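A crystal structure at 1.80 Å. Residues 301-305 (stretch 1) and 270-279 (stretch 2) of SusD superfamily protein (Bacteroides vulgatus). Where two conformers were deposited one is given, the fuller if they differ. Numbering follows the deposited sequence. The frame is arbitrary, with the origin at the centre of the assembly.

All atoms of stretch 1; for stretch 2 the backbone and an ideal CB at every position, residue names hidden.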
# COMPACT_ATOMS: atom_id res chain seq x y z
N GLU A 301 -22.44 11.50 4.01
CA GLU A 301 -22.66 12.26 5.24
C GLU A 301 -23.54 11.47 6.21
O GLU A 301 -24.51 10.84 5.81
CB GLU A 301 -23.35 13.59 4.92
CG GLU A 301 -23.45 14.54 6.07
CD GLU A 301 -24.39 15.71 5.82
OE1 GLU A 301 -24.26 16.39 4.78
OE2 GLU A 301 -25.26 15.96 6.68
N ASN A 302 -23.23 11.55 7.49
CA ASN A 302 -24.12 11.04 8.52
C ASN A 302 -23.84 11.76 9.83
O ASN A 302 -23.22 12.84 9.83
CB ASN A 302 -23.99 9.51 8.64
CG ASN A 302 -25.29 8.85 9.00
OD1 ASN A 302 -25.90 9.20 10.01
ND2 ASN A 302 -25.74 7.91 8.16
N LYS A 303 -24.31 11.18 10.94
CA LYS A 303 -24.32 11.87 12.22
C LYS A 303 -23.78 10.90 13.26
O LYS A 303 -24.27 9.78 13.38
CB LYS A 303 -25.73 12.29 12.60
CG LYS A 303 -26.37 13.36 11.73
CD LYS A 303 -25.80 14.73 12.04
CE LYS A 303 -26.37 15.79 11.14
NZ LYS A 303 -25.87 17.12 11.58
N TYR A 304 -22.81 11.37 14.02
CA TYR A 304 -22.14 10.58 15.01
C TYR A 304 -21.72 11.46 16.17
O TYR A 304 -21.14 12.53 15.95
CB TYR A 304 -20.91 9.95 14.35
CG TYR A 304 -20.31 8.82 15.13
CD1 TYR A 304 -20.82 7.53 15.04
CD2 TYR A 304 -19.20 9.03 15.92
CE1 TYR A 304 -20.23 6.48 15.75
CE2 TYR A 304 -18.61 8.01 16.61
CZ TYR A 304 -19.13 6.74 16.53
OH TYR A 304 -18.48 5.75 17.24
N ALA A 305 -22.04 11.01 17.39
CA ALA A 305 -21.78 11.75 18.64
C ALA A 305 -22.20 13.22 18.51
O ALA A 305 -21.46 14.14 18.85
CB ALA A 305 -20.28 11.60 19.06
N UNK A 270 -17.43 0.72 6.13
CA UNK A 270 -18.81 1.03 5.78
C UNK A 270 -19.65 1.38 7.02
O UNK A 270 -19.64 0.67 8.02
CB UNK A 270 -19.44 -0.15 5.04
N UNK A 271 -20.40 2.47 6.90
CA UNK A 271 -21.23 2.97 7.99
C UNK A 271 -22.22 1.90 8.45
O UNK A 271 -22.49 1.77 9.65
CB UNK A 271 -21.98 4.23 7.56
N UNK A 272 -22.72 1.15 7.48
CA UNK A 272 -23.73 0.10 7.71
C UNK A 272 -23.13 -1.26 8.07
O UNK A 272 -23.87 -2.21 8.34
CB UNK A 272 -24.60 -0.06 6.46
N UNK A 273 -21.80 -1.34 8.04
CA UNK A 273 -21.04 -2.55 8.39
C UNK A 273 -20.54 -2.42 9.82
O UNK A 273 -21.33 -2.27 10.74
CB UNK A 273 -19.87 -2.77 7.43
N UNK A 274 -19.22 -2.39 10.02
CA UNK A 274 -18.72 -2.25 11.38
C UNK A 274 -18.32 -0.82 11.76
O UNK A 274 -17.90 -0.56 12.89
CB UNK A 274 -17.52 -3.18 11.57
N UNK A 275 -18.45 0.12 10.83
CA UNK A 275 -18.38 1.55 11.16
C UNK A 275 -17.13 1.91 11.96
O UNK A 275 -17.20 2.65 12.93
CB UNK A 275 -19.62 1.96 11.95
N UNK A 276 -15.97 1.43 11.49
CA UNK A 276 -14.72 1.55 12.22
C UNK A 276 -14.00 2.87 12.04
O UNK A 276 -13.13 3.22 12.86
CB UNK A 276 -13.78 0.42 11.80
N UNK A 277 -14.35 3.58 10.98
CA UNK A 277 -13.64 4.83 10.68
C UNK A 277 -14.40 5.73 9.73
O UNK A 277 -15.35 5.31 9.08
CB UNK A 277 -12.26 4.52 10.09
N UNK A 278 -13.94 6.98 9.70
CA UNK A 278 -14.50 8.06 8.88
C UNK A 278 -13.36 8.73 8.17
O UNK A 278 -12.21 8.54 8.56
CB UNK A 278 -15.29 9.07 9.72
N UNK A 279 -13.66 9.51 7.13
CA UNK A 279 -12.72 10.55 6.75
C UNK A 279 -12.75 11.61 7.86
O UNK A 279 -13.72 11.73 8.60
CB UNK A 279 -13.06 11.15 5.38

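Position 270 opens a type I turn that runs to 273, and its CB lies beyond the reach of stretch 1. Asn, Asp or Ser would suit, since each can accept a bond from the turn backbone. The residue is Asn270: its OD1 receives the amide N of 272 at 2.9 Å, while its carbonyl O receives the amides of 273 and 275.

At 271, phi/psi of -57/-38 fits almost any residue at the second place of the turn. CA-to-CB points toward stretch 1, yet the ideal CB is still 5.3 Å from Asn302 ND2, and beyond lie the CB of Asn302, the carbonyl of Lys303 and the ring of Tyr304. A long or broad side chain is needed to reach all three; Phe, Tyr, Trp, Met or Arg could be considered. It is Trp271, with chi1 t. Asn302 CB sits 3.7 Å from the centroid of the indole six-membered ring, 8° off its normal, a CH-pi contact. Asn302 ND2 lies over the same indole, 3.3 Å from Trp271 NE1, but both are donors and no hydrogen bond forms. At the ring edge, Trp271 CH2 comes within 3.2 Å of Lys303 O, and it packs 3.9 Å from Tyr304 CD1.

Position 272 points sideways, so only a long side chain could approach Asn302; a polar end would suit its amide. Tyr272, with chi1 m, brings its OH to 4.1 Å from Asn302 ND2, and a water bridges them, accepting from the amide.

At 273 stretch 1 is out of reach, but phi/psi of -99/-117 favours glycine; Gly273 closes the turn. Position 274 is likewise out of reach and permissive; it holds Tyr274.

Position 275 has positive phi and psi (52/47), where Gly, Asn or Asp is often found, but its CB points toward Tyr304 from a distance, favouring a long polar chain. Gln275 extends with chi1 and chi2 both t. Its OE1 lies 3.4 Å from Tyr304 CE1, at the ring edge, and a water donates to OE1 while accepting from Tyr304 OH. Its NE2 makes a weak bond to Trp271 O (3.1 Å).

Position 276 is out of reach and would take most residues; it is Lys276. Extended 277 suits a small residue and is Gly277.

Position 278, in a strand, points toward Tyr304, but its ideal CB is 7.3 Å from Tyr304 CD2, a gap that Met or an aromatic could span but Leu hardly. Phe278, chi1 m, turns its edge to the Tyr304 face: centroids are 4.9 Å apart, planes at 68°, and Phe278 CZ is 3.7 Å from Tyr304 CG.

Position 279 is out of reach; a beta-branched residue suits its extended backbone, and it is Val279.

Stretch 2 270-279: NWYGYQKGFV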
# COMPACT_ATOMS: atom_id res chain seq x y z
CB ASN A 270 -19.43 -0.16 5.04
CG ASN A 270 -20.66 0.20 4.31
OD1 ASN A 270 -21.74 0.36 4.91
ND2 ASN A 270 -20.56 0.26 2.96
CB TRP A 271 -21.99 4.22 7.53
CG TRP A 271 -22.93 4.79 8.54
CD1 TRP A 271 -24.24 4.45 8.73
CD2 TRP A 271 -22.62 5.77 9.53
NE1 TRP A 271 -24.76 5.16 9.77
CE2 TRP A 271 -23.79 5.98 10.28
CE3 TRP A 271 -21.46 6.49 9.86
CZ2 TRP A 271 -23.85 6.89 11.34
CZ3 TRP A 271 -21.51 7.40 10.91
CH2 TRP A 271 -22.70 7.59 11.63
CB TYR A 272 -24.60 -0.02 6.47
CG TYR A 272 -25.27 1.30 6.19
CD1 TYR A 272 -26.36 1.72 6.93
CD2 TYR A 272 -24.74 2.16 5.23
CE1 TYR A 272 -26.94 2.97 6.73
CE2 TYR A 272 -25.31 3.41 4.99
CZ TYR A 272 -26.41 3.81 5.74
OH TYR A 272 -26.95 5.04 5.51
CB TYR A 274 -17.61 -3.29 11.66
CG TYR A 274 -18.13 -4.53 12.37
CD1 TYR A 274 -18.84 -4.44 13.55
CD2 TYR A 274 -17.88 -5.81 11.86
CE1 TYR A 274 -19.31 -5.56 14.22
CE2 TYR A 274 -18.33 -6.95 12.54
CZ TYR A 274 -19.05 -6.82 13.72
OH TYR A 274 -19.53 -7.92 14.40
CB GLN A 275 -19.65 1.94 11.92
CG GLN A 275 -20.04 3.42 11.95
CD GLN A 275 -21.30 3.63 12.76
OE1 GLN A 275 -21.25 3.74 13.98
NE2 GLN A 275 -22.45 3.62 12.10
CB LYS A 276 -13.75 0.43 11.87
CG LYS A 276 -14.25 -1.00 12.18
CD LYS A 276 -14.61 -1.23 13.65
CE LYS A 276 -14.65 -2.73 14.00
NZ LYS A 276 -15.04 -2.93 15.45
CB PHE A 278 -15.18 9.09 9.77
CG PHE A 278 -16.11 8.51 10.78
CD1 PHE A 278 -17.10 7.59 10.39
CD2 PHE A 278 -16.06 8.91 12.11
CE1 PHE A 278 -17.97 7.07 11.30
CE2 PHE A 278 -16.94 8.40 13.04
CZ PHE A 278 -17.91 7.47 12.64
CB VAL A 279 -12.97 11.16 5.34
CG1 VAL A 279 -12.98 10.03 4.29
CG2 VAL A 279 -14.26 12.01 5.29
O HOH W 1 -24.73 7.14 5.43
O HOH W 2 -20.07 3.24 16.53
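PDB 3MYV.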